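Thioesterase (Pseudomonas aeruginosa, PDB 3QY3) probably hydrolyses fatty acyl-CoA thioesters, as a member of the hotdog-fold thioesterases. Local coordinates at residues I34-G39 with A95-E100; G45-T50 with K89-P94; E58-W63 with V99-G104; E114-T119 with Y127-C132. One frame throughout, in Å; residues are numbered along the deposited sequence. Where two conformers were deposited one is given.

Contact 1. Residues I34-G39 with A95-E100; sequences IPVRWG and ATVVVE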
loop_
_atom_site.group_PDB
_atom_site.type_symbol
_atom_site.label_atom_id
_atom_site.label_comp_id
_atom_site.label_asym_id
_atom_site.label_seq_id
_atom_site.Cartn_x
_atom_site.Cartn_y
_atom_site.Cartn_z
ATOM N N ILE A 34 16.164 -3.844 2.773
ATOM C CA ILE A 34 14.853 -3.197 2.713
ATOM C C ILE A 34 14.184 -3.446 4.072
ATOM O O ILE A 34 13.674 -4.566 4.327
ATOM C CB ILE A 34 13.917 -3.738 1.596
ATOM C CG1 ILE A 34 14.570 -3.833 0.169
ATOM C CG2 ILE A 34 12.568 -2.913 1.615
ATOM C CD1 ILE A 34 15.003 -2.540 -0.428
ATOM N N PRO A 35 14.143 -2.416 4.929
ATOM C CA PRO A 35 13.439 -2.623 6.198
ATOM C C PRO A 35 11.970 -2.902 5.977
ATOM O O PRO A 35 11.299 -2.182 5.200
ATOM C CB PRO A 35 13.644 -1.287 6.949
ATOM C CG PRO A 35 14.870 -0.686 6.323
ATOM C CD PRO A 35 14.851 -1.110 4.896
ATOM N N VAL A 36 11.457 -3.842 6.750
ATOM C CA VAL A 36 10.032 -4.163 6.793
ATOM C C VAL A 36 9.304 -3.193 7.681
ATOM O O VAL A 36 9.786 -2.863 8.761
ATOM C CB VAL A 36 9.812 -5.603 7.303
ATOM C CG1 VAL A 36 8.326 -5.931 7.468
ATOM C CG2 VAL A 36 10.463 -6.597 6.301
ATOM N N ARG A 37 8.147 -2.743 7.234
ATOM C CA ARG A 37 7.300 -1.841 7.982
ATOM C C ARG A 37 6.189 -2.643 8.582
ATOM O O ARG A 37 5.770 -3.651 8.006
ATOM C CB ARG A 37 6.678 -0.762 7.067
ATOM C CG ARG A 37 7.679 0.233 6.529
ATOM C CD ARG A 37 7.006 1.071 5.414
ATOM N NE ARG A 37 7.958 1.899 4.694
ATOM C CZ ARG A 37 7.673 2.552 3.576
ATOM N NH1 ARG A 37 6.454 2.502 3.030
ATOM N NH2 ARG A 37 8.648 3.239 2.958
ATOM N N TRP A 38 5.728 -2.230 9.760
ATOM C CA TRP A 38 4.698 -2.979 10.487
ATOM C C TRP A 38 3.469 -3.089 9.602
ATOM O O TRP A 38 2.806 -4.122 9.534
ATOM C CB TRP A 38 4.402 -2.273 11.790
ATOM C CG TRP A 38 3.424 -3.005 12.681
ATOM C CD1 TRP A 38 3.729 -3.955 13.621
ATOM C CD2 TRP A 38 2.029 -2.873 12.659
ATOM N NE1 TRP A 38 2.585 -4.419 14.208
ATOM C CE2 TRP A 38 1.514 -3.767 13.635
ATOM C CE3 TRP A 38 1.140 -2.048 11.952
ATOM C CZ2 TRP A 38 0.147 -3.839 13.940
ATOM C CZ3 TRP A 38 -0.253 -2.166 12.235
ATOM C CH2 TRP A 38 -0.722 -3.075 13.196
ATOM N N GLY A 39 3.159 -2.004 8.890
ATOM C CA GLY A 39 1.962 -1.954 7.990
ATOM C C GLY A 39 2.116 -2.813 6.753
ATOM O O GLY A 39 1.158 -2.894 5.981
ATOM N N ALA A 95 12.018 -6.749 10.804
ATOM C CA ALA A 95 12.974 -7.498 10.034
ATOM C C ALA A 95 13.491 -6.580 8.926
ATOM O O ALA A 95 12.851 -5.588 8.574
ATOM C CB ALA A 95 12.299 -8.759 9.391
ATOM N N THR A 96 14.663 -6.920 8.414
ATOM C CA THR A 96 15.216 -6.287 7.215
ATOM C C THR A 96 15.378 -7.349 6.138
ATOM O O THR A 96 16.103 -8.342 6.311
ATOM C CB THR A 96 16.554 -5.592 7.511
ATOM O OG1 THR A 96 16.311 -4.594 8.517
ATOM C CG2 THR A 96 17.148 -4.983 6.225
ATOM N N VAL A 97 14.662 -7.174 5.032
ATOM C CA VAL A 97 14.752 -8.108 3.931
ATOM C C VAL A 97 15.990 -7.769 3.110
ATOM O O VAL A 97 16.255 -6.627 2.843
ATOM C CB VAL A 97 13.479 -8.093 3.047
ATOM C CG1 VAL A 97 13.718 -8.820 1.709
ATOM C CG2 VAL A 97 12.292 -8.726 3.843
ATOM N N VAL A 98 16.727 -8.790 2.700
ATOM C CA VAL A 98 17.897 -8.640 1.877
ATOM C C VAL A 98 17.518 -9.218 0.555
ATOM O O VAL A 98 17.113 -10.389 0.432
ATOM C CB VAL A 98 19.179 -9.362 2.481
ATOM C CG1 VAL A 98 20.372 -9.267 1.536
ATOM C CG2 VAL A 98 19.557 -8.713 3.846
ATOM N N VAL A 99 17.608 -8.375 -0.455
ATOM C CA VAL A 99 17.298 -8.762 -1.810
ATOM C C VAL A 99 18.608 -8.836 -2.610
ATOM O O VAL A 99 19.332 -7.833 -2.778
ATOM C CB VAL A 99 16.421 -7.724 -2.538
ATOM C CG1 VAL A 99 16.152 -8.211 -3.993
ATOM C CG2 VAL A 99 15.036 -7.554 -1.806
ATOM N N GLU A 100 18.953 -10.016 -3.076
ATOM C CA GLU A 100 20.066 -10.205 -3.999
ATOM C C GLU A 100 19.556 -10.335 -5.426
ATOM O O GLU A 100 18.674 -11.176 -5.696
ATOM C CB GLU A 100 20.842 -11.485 -3.657
ATOM C CG GLU A 100 21.443 -11.458 -2.257
ATOM C CD GLU A 100 22.121 -12.765 -1.853
ATOM O OE1 GLU A 100 21.760 -13.839 -2.329
ATOM O OE2 GLU A 100 23.002 -12.695 -1.018
HETATM O O HOH W 1 11.515 -3.763 10.653
#

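Contact 2. Residues G45-T50 with K89-P94; sequences GHVNNT and KPVVHP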
loop_
_atom_site.group_PDB
_atom_site.type_symbol
_atom_site.label_atom_id
_atom_site.label_comp_id
_atom_site.label_asym_id
_atom_site.label_seq_id
_atom_site.Cartn_x
_atom_site.Cartn_y
_atom_site.Cartn_z
ATOM N N GLY A 45 -0.519 -11.827 10.093
ATOM C CA GLY A 45 0.564 -11.487 10.950
ATOM C C GLY A 45 1.936 -11.811 10.399
ATOM O O GLY A 45 2.913 -12.001 11.166
ATOM N N HIS A 46 2.049 -11.846 9.080
ATOM C CA HIS A 46 3.349 -11.880 8.438
ATOM C C HIS A 46 3.275 -10.855 7.306
ATOM O O HIS A 46 2.180 -10.364 6.970
ATOM C CB HIS A 46 3.674 -13.241 7.756
ATOM C CG HIS A 46 3.219 -14.456 8.485
ATOM N ND1 HIS A 46 2.157 -15.216 8.043
ATOM C CD2 HIS A 46 3.747 -15.116 9.550
ATOM C CE1 HIS A 46 1.995 -16.249 8.870
ATOM N NE2 HIS A 46 2.966 -16.225 9.776
ATOM N N VAL A 47 4.396 -10.571 6.670
ATOM C CA VAL A 47 4.386 -9.612 5.572
ATOM C C VAL A 47 3.416 -10.103 4.478
ATOM O O VAL A 47 3.425 -11.299 4.106
ATOM C CB VAL A 47 5.814 -9.485 4.964
ATOM C CG1 VAL A 47 5.808 -8.752 3.535
ATOM C CG2 VAL A 47 6.782 -8.728 5.957
ATOM N N ASN A 48 2.560 -9.228 3.990
ATOM C CA ASN A 48 1.588 -9.603 2.949
ATOM C C ASN A 48 2.319 -10.023 1.659
ATOM O O ASN A 48 3.290 -9.337 1.244
ATOM C CB ASN A 48 0.683 -8.379 2.674
ATOM C CG ASN A 48 -0.350 -8.670 1.608
ATOM O OD1 ASN A 48 -1.316 -9.408 1.831
ATOM N ND2 ASN A 48 -0.155 -8.070 0.438
ATOM N N ASN A 49 1.816 -11.060 0.966
ATOM C CA ASN A 49 2.538 -11.595 -0.191
ATOM C C ASN A 49 2.781 -10.600 -1.267
ATOM O O ASN A 49 3.830 -10.655 -1.939
ATOM C CB ASN A 49 1.782 -12.737 -0.759
ATOM C CG ASN A 49 1.966 -13.932 0.036
ATOM O OD1 ASN A 49 2.849 -13.981 0.919
ATOM N ND2 ASN A 49 1.074 -14.877 -0.153
ATOM N N THR A 50 1.877 -9.650 -1.460
ATOM C CA THR A 50 2.053 -8.540 -2.437
ATOM C C THR A 50 3.314 -7.703 -2.196
ATOM O O THR A 50 3.973 -7.230 -3.134
ATOM C CB THR A 50 0.789 -7.575 -2.418
ATOM O OG1 THR A 50 -0.376 -8.333 -2.750
ATOM C CG2 THR A 50 0.937 -6.392 -3.422
ATOM N N LYS A 89 9.481 -18.918 2.910
ATOM C CA LYS A 89 9.411 -18.716 4.371
ATOM C C LYS A 89 8.832 -17.311 4.593
ATOM O O LYS A 89 9.190 -16.368 3.865
ATOM C CB LYS A 89 10.788 -18.776 5.024
ATOM C CG LYS A 89 11.640 -19.990 4.652
ATOM C CD LYS A 89 13.064 -20.074 5.389
ATOM C CE LYS A 89 13.126 -19.514 6.797
ATOM N NZ LYS A 89 12.477 -20.338 7.889
ATOM N N PRO A 90 7.966 -17.177 5.585
ATOM C CA PRO A 90 7.375 -15.852 5.871
ATOM C C PRO A 90 8.330 -14.961 6.590
ATOM O O PRO A 90 9.221 -15.441 7.302
ATOM C CB PRO A 90 6.157 -16.195 6.765
ATOM C CG PRO A 90 6.527 -17.476 7.410
ATOM C CD PRO A 90 7.435 -18.221 6.479
ATOM N N VAL A 91 8.118 -13.657 6.438
ATOM C CA VAL A 91 8.876 -12.650 7.171
ATOM C C VAL A 91 7.906 -12.013 8.150
ATOM O O VAL A 91 6.753 -11.730 7.815
ATOM C CB VAL A 91 9.472 -11.610 6.246
ATOM C CG1 VAL A 91 10.132 -10.415 7.022
ATOM C CG2 VAL A 91 10.473 -12.206 5.197
ATOM N N VAL A 92 8.393 -11.772 9.359
ATOM C CA VAL A 92 7.630 -11.139 10.394
ATOM C C VAL A 92 8.350 -9.888 10.904
ATOM O O VAL A 92 9.513 -9.937 11.253
ATOM C CB VAL A 92 7.359 -12.126 11.499
ATOM C CG1 VAL A 92 6.651 -11.488 12.729
ATOM C CG2 VAL A 92 6.472 -13.284 10.979
ATOM N N HIS A 93 7.613 -8.784 11.007
ATOM C CA HIS A 93 8.161 -7.544 11.595
ATOM C C HIS A 93 8.580 -7.732 13.058
ATOM O O HIS A 93 7.897 -8.419 13.831
ATOM C CB HIS A 93 7.081 -6.458 11.495
ATOM C CG HIS A 93 7.526 -5.084 11.911
ATOM N ND1 HIS A 93 7.499 -4.656 13.213
ATOM C CD2 HIS A 93 8.012 -4.045 11.182
ATOM C CE1 HIS A 93 7.925 -3.397 13.273
ATOM N NE2 HIS A 93 8.211 -2.992 12.049
ATOM N N PRO A 94 9.667 -7.079 13.486
ATOM C CA PRO A 94 10.587 -6.260 12.726
ATOM C C PRO A 94 11.578 -7.184 11.970
ATOM O O PRO A 94 12.005 -8.207 12.503
ATOM C CB PRO A 94 11.322 -5.461 13.784
ATOM C CG PRO A 94 11.193 -6.241 15.022
ATOM C CD PRO A 94 9.956 -7.044 14.944
HETATM O O HOH W 2 5.383 -13.287 4.519
#

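Contact 3. Residues E58-W63 with V99-G104; sequences EARVAW and VELYAG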
loop_
_atom_site.group_PDB
_atom_site.type_symbol
_atom_site.label_atom_id
_atom_site.label_comp_id
_atom_site.label_asym_id
_atom_site.label_seq_id
_atom_site.Cartn_x
_atom_site.Cartn_y
_atom_site.Cartn_z
ATOM N N GLU A 58 11.960 -2.093 -5.162
ATOM C CA GLU A 58 12.924 -1.201 -4.501
ATOM C C GLU A 58 14.380 -1.595 -4.808
ATOM O O GLU A 58 15.221 -0.729 -5.089
ATOM C CB GLU A 58 12.655 -1.125 -3.018
ATOM C CG GLU A 58 13.483 -0.033 -2.376
ATOM C CD GLU A 58 13.098 1.391 -2.857
ATOM O OE1 GLU A 58 11.994 1.549 -3.458
ATOM O OE2 GLU A 58 13.880 2.321 -2.598
ATOM N N ALA A 59 14.642 -2.886 -4.800
ATOM C CA ALA A 59 16.000 -3.379 -5.054
ATOM C C ALA A 59 16.391 -3.036 -6.482
ATOM O O ALA A 59 17.531 -2.553 -6.728
ATOM C CB ALA A 59 16.097 -4.858 -4.799
ATOM N N ARG A 60 15.494 -3.284 -7.460
ATOM C CA ARG A 60 15.822 -2.914 -8.861
ATOM C C ARG A 60 16.000 -1.436 -9.046
ATOM O O ARG A 60 16.937 -0.964 -9.745
ATOM C CB ARG A 60 14.752 -3.340 -9.897
ATOM C CG ARG A 60 14.459 -4.754 -10.020
ATOM C CD ARG A 60 13.480 -4.950 -11.235
ATOM N NE ARG A 60 12.171 -4.258 -11.129
ATOM C CZ ARG A 60 11.118 -4.743 -10.474
ATOM N NH1 ARG A 60 10.005 -4.079 -10.496
ATOM N NH2 ARG A 60 11.206 -5.868 -9.751
ATOM N N VAL A 61 15.123 -0.630 -8.424
ATOM C CA VAL A 61 15.284 0.826 -8.494
ATOM C C VAL A 61 16.635 1.277 -7.952
ATOM O O VAL A 61 17.323 2.058 -8.599
ATOM C CB VAL A 61 14.084 1.555 -7.783
ATOM C CG1 VAL A 61 14.352 3.046 -7.590
ATOM C CG2 VAL A 61 12.809 1.329 -8.621
ATOM N N ALA A 62 17.067 0.700 -6.840
ATOM C CA ALA A 62 18.397 1.018 -6.280
ATOM C C ALA A 62 19.532 0.618 -7.198
ATOM O O ALA A 62 20.471 1.416 -7.425
ATOM C CB ALA A 62 18.544 0.330 -4.901
ATOM N N TRP A 63 19.461 -0.586 -7.791
ATOM C CA TRP A 63 20.429 -1.023 -8.818
ATOM C C TRP A 63 20.446 -0.051 -10.009
ATOM O O TRP A 63 21.535 0.421 -10.433
ATOM C CB TRP A 63 20.159 -2.422 -9.321
ATOM C CG TRP A 63 21.118 -2.896 -10.324
ATOM C CD1 TRP A 63 22.499 -2.895 -10.214
ATOM C CD2 TRP A 63 20.822 -3.481 -11.572
ATOM N NE1 TRP A 63 23.071 -3.425 -11.348
ATOM C CE2 TRP A 63 22.064 -3.779 -12.206
ATOM C CE3 TRP A 63 19.635 -3.728 -12.267
ATOM C CZ2 TRP A 63 22.135 -4.340 -13.492
ATOM C CZ3 TRP A 63 19.726 -4.275 -13.534
ATOM C CH2 TRP A 63 20.959 -4.577 -14.131
ATOM N N VAL A 99 17.608 -8.375 -0.455
ATOM C CA VAL A 99 17.298 -8.762 -1.810
ATOM C C VAL A 99 18.608 -8.836 -2.610
ATOM O O VAL A 99 19.332 -7.833 -2.778
ATOM C CB VAL A 99 16.421 -7.724 -2.538
ATOM C CG1 VAL A 99 16.152 -8.211 -3.993
ATOM C CG2 VAL A 99 15.036 -7.554 -1.806
ATOM N N GLU A 100 18.953 -10.016 -3.076
ATOM C CA GLU A 100 20.066 -10.205 -3.999
ATOM C C GLU A 100 19.556 -10.335 -5.426
ATOM O O GLU A 100 18.674 -11.176 -5.696
ATOM C CB GLU A 100 20.842 -11.485 -3.657
ATOM C CG GLU A 100 21.443 -11.458 -2.257
ATOM C CD GLU A 100 22.121 -12.765 -1.853
ATOM O OE1 GLU A 100 21.760 -13.839 -2.329
ATOM O OE2 GLU A 100 23.002 -12.695 -1.018
ATOM N N LEU A 101 20.088 -9.475 -6.304
ATOM C CA LEU A 101 19.824 -9.503 -7.726
ATOM C C LEU A 101 21.023 -10.065 -8.505
ATOM O O LEU A 101 22.164 -9.581 -8.385
ATOM C CB LEU A 101 19.500 -8.117 -8.220
ATOM C CG LEU A 101 18.300 -7.364 -7.607
ATOM C CD1 LEU A 101 18.207 -5.932 -8.216
ATOM C CD2 LEU A 101 17.015 -8.188 -7.773
ATOM N N TYR A 102 20.713 -11.062 -9.328
ATOM C CA TYR A 102 21.693 -11.780 -10.165
ATOM C C TYR A 102 21.385 -11.600 -11.640
ATOM O O TYR A 102 20.245 -11.548 -12.051
ATOM C CB TYR A 102 21.694 -13.288 -9.837
ATOM C CG TYR A 102 22.169 -13.579 -8.429
ATOM C CD1 TYR A 102 23.517 -13.768 -8.156
ATOM C CD2 TYR A 102 21.261 -13.684 -7.375
ATOM C CE1 TYR A 102 23.952 -14.070 -6.872
ATOM C CE2 TYR A 102 21.708 -13.957 -6.079
ATOM C CZ TYR A 102 23.029 -14.126 -5.837
ATOM O OH TYR A 102 23.441 -14.404 -4.548
ATOM N N ALA A 103 22.432 -11.602 -12.459
ATOM C CA ALA A 103 22.297 -11.475 -13.896
ATOM C C ALA A 103 21.811 -12.803 -14.401
ATOM O O ALA A 103 22.555 -13.809 -14.295
ATOM C CB ALA A 103 23.695 -11.164 -14.553
ATOM N N GLY A 104 20.624 -12.794 -14.999
ATOM C CA GLY A 104 20.124 -13.903 -15.795
ATOM C C GLY A 104 20.434 -13.594 -17.258
ATOM O O GLY A 104 21.363 -12.859 -17.575
#

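Contact 4. Residues E114-T119 with Y127-C132; sequences EHRLHT and YGEGHC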
loop_
_atom_site.group_PDB
_atom_site.type_symbol
_atom_site.label_atom_id
_atom_site.label_comp_id
_atom_site.label_asym_id
_atom_site.label_seq_id
_atom_site.Cartn_x
_atom_site.Cartn_y
_atom_site.Cartn_z
ATOM N N GLU A 114 17.463 -12.312 -11.852
ATOM C CA GLU A 114 17.101 -13.381 -10.960
ATOM C C GLU A 114 17.258 -12.853 -9.556
ATOM O O GLU A 114 18.187 -12.069 -9.282
ATOM C CB GLU A 114 17.995 -14.572 -11.230
ATOM C CG GLU A 114 17.885 -14.976 -12.649
ATOM C CD GLU A 114 17.406 -16.322 -12.840
ATOM O OE1 GLU A 114 16.371 -16.657 -12.231
ATOM O OE2 GLU A 114 18.109 -17.046 -13.589
ATOM N N HIS A 115 16.386 -13.272 -8.638
ATOM C CA HIS A 115 16.452 -12.788 -7.301
ATOM C C HIS A 115 16.391 -13.892 -6.240
ATOM O O HIS A 115 15.802 -14.976 -6.464
ATOM C CB HIS A 115 15.357 -11.704 -7.035
ATOM C CG HIS A 115 13.943 -12.224 -7.040
ATOM N ND1 HIS A 115 13.098 -12.052 -8.110
ATOM C CD2 HIS A 115 13.221 -12.882 -6.093
ATOM C CE1 HIS A 115 11.912 -12.559 -7.808
ATOM N NE2 HIS A 115 11.978 -13.116 -6.606
ATOM N N ARG A 116 17.016 -13.587 -5.104
ATOM C CA ARG A 116 16.879 -14.387 -3.909
ATOM C C ARG A 116 16.701 -13.439 -2.739
ATOM O O ARG A 116 17.335 -12.359 -2.690
ATOM C CB ARG A 116 18.075 -15.308 -3.731
ATOM C CG ARG A 116 17.986 -16.474 -4.717
ATOM C CD ARG A 116 19.230 -17.335 -4.758
ATOM N NE ARG A 116 19.291 -18.246 -3.635
ATOM C CZ ARG A 116 19.943 -17.972 -2.522
ATOM N NH1 ARG A 116 20.561 -16.802 -2.413
ATOM N NH2 ARG A 116 19.976 -18.858 -1.531
ATOM N N LEU A 117 15.811 -13.823 -1.832
ATOM C CA LEU A 117 15.446 -13.015 -0.694
ATOM C C LEU A 117 15.827 -13.744 0.607
ATOM O O LEU A 117 15.600 -14.943 0.745
ATOM C CB LEU A 117 13.941 -12.802 -0.745
ATOM C CG LEU A 117 13.374 -11.497 -1.153
ATOM C CD1 LEU A 117 14.135 -10.932 -2.357
ATOM C CD2 LEU A 117 11.862 -11.651 -1.279
ATOM N N HIS A 118 16.492 -13.020 1.517
ATOM C CA HIS A 118 16.899 -13.510 2.829
ATOM C C HIS A 118 16.468 -12.379 3.835
ATOM O O HIS A 118 15.888 -11.380 3.453
ATOM C CB HIS A 118 18.435 -13.704 2.903
ATOM C CG HIS A 118 19.052 -14.441 1.732
ATOM N ND1 HIS A 118 18.949 -15.806 1.560
ATOM C CD2 HIS A 118 19.833 -13.998 0.720
ATOM C CE1 HIS A 118 19.616 -16.167 0.480
ATOM N NE2 HIS A 118 20.151 -15.085 -0.058
ATOM N N THR A 119 16.848 -12.533 5.083
ATOM C CA THR A 119 16.737 -11.439 6.074
ATOM C C THR A 119 18.140 -11.186 6.617
ATOM O O THR A 119 19.020 -12.041 6.550
ATOM C CB THR A 119 15.703 -11.728 7.206
ATOM O OG1 THR A 119 16.131 -12.851 7.993
ATOM C CG2 THR A 119 14.263 -11.929 6.656
ATOM N N TYR A 127 14.030 -17.057 1.765
ATOM C CA TYR A 127 12.674 -16.763 2.100
ATOM C C TYR A 127 11.834 -16.758 0.863
ATOM O O TYR A 127 10.640 -17.051 0.927
ATOM C CB TYR A 127 12.595 -15.442 2.852
ATOM C CG TYR A 127 13.029 -15.589 4.267
ATOM C CD1 TYR A 127 14.343 -15.836 4.570
ATOM C CD2 TYR A 127 12.132 -15.482 5.305
ATOM C CE1 TYR A 127 14.762 -16.035 5.904
ATOM C CE2 TYR A 127 12.529 -15.623 6.620
ATOM C CZ TYR A 127 13.854 -15.930 6.924
ATOM O OH TYR A 127 14.284 -16.152 8.243
ATOM N N GLY A 128 12.451 -16.426 -0.261
ATOM C CA GLY A 128 11.767 -16.467 -1.552
ATOM C C GLY A 128 12.777 -16.285 -2.679
ATOM O O GLY A 128 13.925 -15.936 -2.433
ATOM N N GLU A 129 12.392 -16.642 -3.883
ATOM C CA GLU A 129 13.279 -16.550 -5.043
ATOM C C GLU A 129 12.444 -16.492 -6.292
ATOM O O GLU A 129 11.338 -16.982 -6.355
ATOM C CB GLU A 129 14.266 -17.737 -5.134
ATOM C CG GLU A 129 13.585 -19.074 -5.109
ATOM C CD GLU A 129 14.566 -20.308 -5.210
ATOM O OE1 GLU A 129 15.719 -20.226 -4.752
ATOM O OE2 GLU A 129 14.125 -21.337 -5.742
ATOM N N GLY A 130 13.004 -15.977 -7.336
ATOM C CA GLY A 130 12.305 -15.931 -8.585
ATOM C C GLY A 130 13.084 -15.118 -9.626
ATOM O O GLY A 130 14.323 -15.056 -9.615
ATOM N N HIS A 131 12.349 -14.428 -10.480
ATOM C CA HIS A 131 12.982 -13.569 -11.480
ATOM C C HIS A 131 12.001 -12.480 -11.919
ATOM O O HIS A 131 10.768 -12.589 -11.655
ATOM C CB HIS A 131 13.475 -14.378 -12.705
ATOM C CG HIS A 131 12.367 -14.832 -13.589
ATOM N ND1 HIS A 131 12.069 -16.158 -13.764
ATOM C CD2 HIS A 131 11.426 -14.135 -14.292
ATOM C CE1 HIS A 131 11.037 -16.267 -14.577
ATOM N NE2 HIS A 131 10.603 -15.060 -14.884
ATOM N N CYS A 132 12.581 -11.462 -12.591
ATOM C CA CYS A 132 11.880 -10.361 -13.218
ATOM C C CYS A 132 12.475 -10.196 -14.621
ATOM O O CYS A 132 13.712 -9.911 -14.746
ATOM C CB CYS A 132 12.087 -9.084 -12.361
ATOM S SG CYS A 132 11.235 -7.617 -12.862
HETATM O O HOH W 3 14.208 -13.794 9.590
#

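Contact 1. Residues I34-G39 with A95-E100
Near its end, the antiparallel pairing of strand 28-35 with strand 96-106 joins Ile-34 and Val-36 to Val-97 and Ala-95. Ile-34 and Val-97 form a hydrogen-bonded pair, with Ile-34 N to Val-97 O at 2.8 Å and the return bond from Val-97 N to Ile-34 O at 2.9 Å. One step on, Pro-35 faces Thr-96 as a non-hydrogen-bonded pair, a place that asks no N-H of the proline; the methyl CG2 of Thr-96 comes 3.8 Å from Ile-34 N. Val-36 N then gives a nearly straight bond (165°) to Ala-95 O at 2.9 Å. Beyond it water 1 carries the pairing further, donating to Val-36 O and accepting from Ala-95 N. In the hotdog fold the curved sheet wraps a long central helix, and the side chains of Ile-34, Val-97 and Val-99 line its inner side: Ile-34 also rests on Tyr-55 and Glu-58 of helix 51-66. Val-36 has CG1 anti to its backbone N (chi1 175°), which leaves CG2 beside that N, 3.4 Å from Ala-95 O. The same methyl meets Val-97 CG2 at 3.7 Å, the two valines slanting across each other, while Ile-34 CG1 approaches Val-99 CG2 at 4.2 Å. The same end of the strand borders a subunit interface: Pro-35 packs on Pro-35 of the second subunit, and Arg-37, just beyond, makes a salt bridge to Asp-40 of that subunit.

Contact 2. Residues G45-T50 with K89-P94
A single direct hydrogen bond ties the loop before helix 51-66 to the loop leading into strand 96-106: Val-47 N to Val-91 O, 2.9 Å and close to straight (168°), with the donor near the extension of the carbonyl bond. Both loops lie at one end of the hotdog fold, the first following strand 28-35 and the second strand 76-87. Water 2 supplements the bond by donating to Val-47 O at 2.8 Å and accepting a weak hydrogen bond from Val-91 N, which also has a weak bond to Tyr-52 OH. Aromatic contacts gather on His-46. Its CG lies beside the backbone N and anti to the carbonyl carbon (chi1 -38°); the His-46 and Pro-90 side chains point the same way, which brings Pro-90 CB over one face of the imidazole in a CH-pi contact, 4.1 Å from the centroid of the His-46 ring and displaced toward its rim. At the edge, in the ring plane, Val-92 CG2 meets His-46 CD2 at 3.6 Å; that methyl also borders Gly-45 O. Purely apolar packing is left to Val-47 and Val-91, which lie side by side with Val-47 CG2 3.9 Å from Val-91 CG1. Val-47 extends this inward, touching Val-36, Tyr-52 and Tyr-55, while Val-91 rests on Tyr-127. The chemistry is thus divided by depth: paired valines on the buried side, and histidine with proline toward the surface. With one backbone bond and a water in place of a ladder, these two loops are joined to each other mainly by side-chain packing.

Contact 3. Residues E58-W63 with V99-G104
The indole of Trp-63 keeps both its faces and its edges clear of Leu-101 and meets it through CB alone, Trp-63 CB lying 4.2 Å from Leu-101 CD1. With CG anti to the backbone N (chi1 -179°), the side chain goes on to touch Leu-29, Leu-111 and Leu-113 of the neighbouring strands. The other flat pair belongs to the strand by itself: Tyr-102 OH gives a 2.8 Å hydrogen bond to Glu-100 OE1, arriving from well above the carboxylate plane, and Arg-116 forms a salt bridge to the same oxygen. That pair projects from the sheet on the side turned away from the helix. Toward the helix the side chains meet through carbon atoms, and one methyl also rests on the helix backbone. Ala-59 CB presses against Val-99 CG1 at 3.4 Å, tighter than ordinary van der Waals contact, and a small side chain at this point lets the backbones come near, with Ala-59 CA and Val-99 CA 6.4 Å apart. Leu-101 extends CD1 toward the helix, where it nestles against the backbone at Ala-59 O, 3.8 Å away, and lies 4.3 Å from Arg-60 CG. One methyl therefore touches Ala-59, Arg-60 and Trp-63 on a single turn. The axes of the two short segments cross at -59° and approach to 9.1 Å. This is the heart of the hotdog fold: helix 51-66 lies in the curve of the antiparallel sheet, over strand 96-106, with Ala-59 also meeting Ala-32 of strand 28-35 and Arg-60 reaching Cys-132 and Leu-134 of strand 128-138.

Contact 4. Residues E114-T119 with Y127-C132
Just ahead of strand 128-138, the second arm of a beta hairpin with strand 110-119 in the hotdog sheet, Tyr-127 gives its N-H to Leu-117 O at 2.8 Å. Thr-119 CG2 stands over the centre of the Tyr-127 ring, 4.0 Å from the centroid, in a CH-pi contact; water 3 links Thr-119 OG1 to Tyr-127 OH, which also bonds Asp-122. Gly-128 O receives Leu-117 N at 2.9 Å, whereas Gly-128 N is buried with no partner in the model. Glu-129 runs alongside Arg-116, Glu-129 OE1 being 4.2 Å from Arg-116 NE in the conformer given, beyond salt-bridge range; there the guanidinium has its salt bridge with Glu-100 instead. Gly-130 exchanges two backbone bonds with His-115. The His-115 side chain takes the crowded position between its own N and carbonyl carbon (chi1 68°), folding the imidazole over the glycine, and Gly-130 CA makes a CH-pi contact over the ring face, 3.7 Å from the His-115 centroid. His-115 NE2 is hydrogen-bonded to His-85. His-131 sends its imidazole away to Gln-82, leaving its CB 3.7 Å from Glu-114 OE1.

Contact 3 is the core of the set, its centre about 4 Å from the centre of the chain; its side-chain contacts are apolar, with no hydrogen bond between helix and strand. Contacts 1 and 4 are sheet seams built on backbone bonds, each with one side toward the helix, whereas contact 2, its centre about 18 Å from the centre of the chain, joins two loops with little regular bonding. Strand 96-106 serves contacts 1 and 3, which share Val-99 and Glu-100, and it borders the hairpin of contact 4, where Leu-117 packs on Val-99. Contact 2 is nested within the loop closed by contact 1. Contacts 1, 2 and 3 all reach the second subunit; contact 4 touches no other chain.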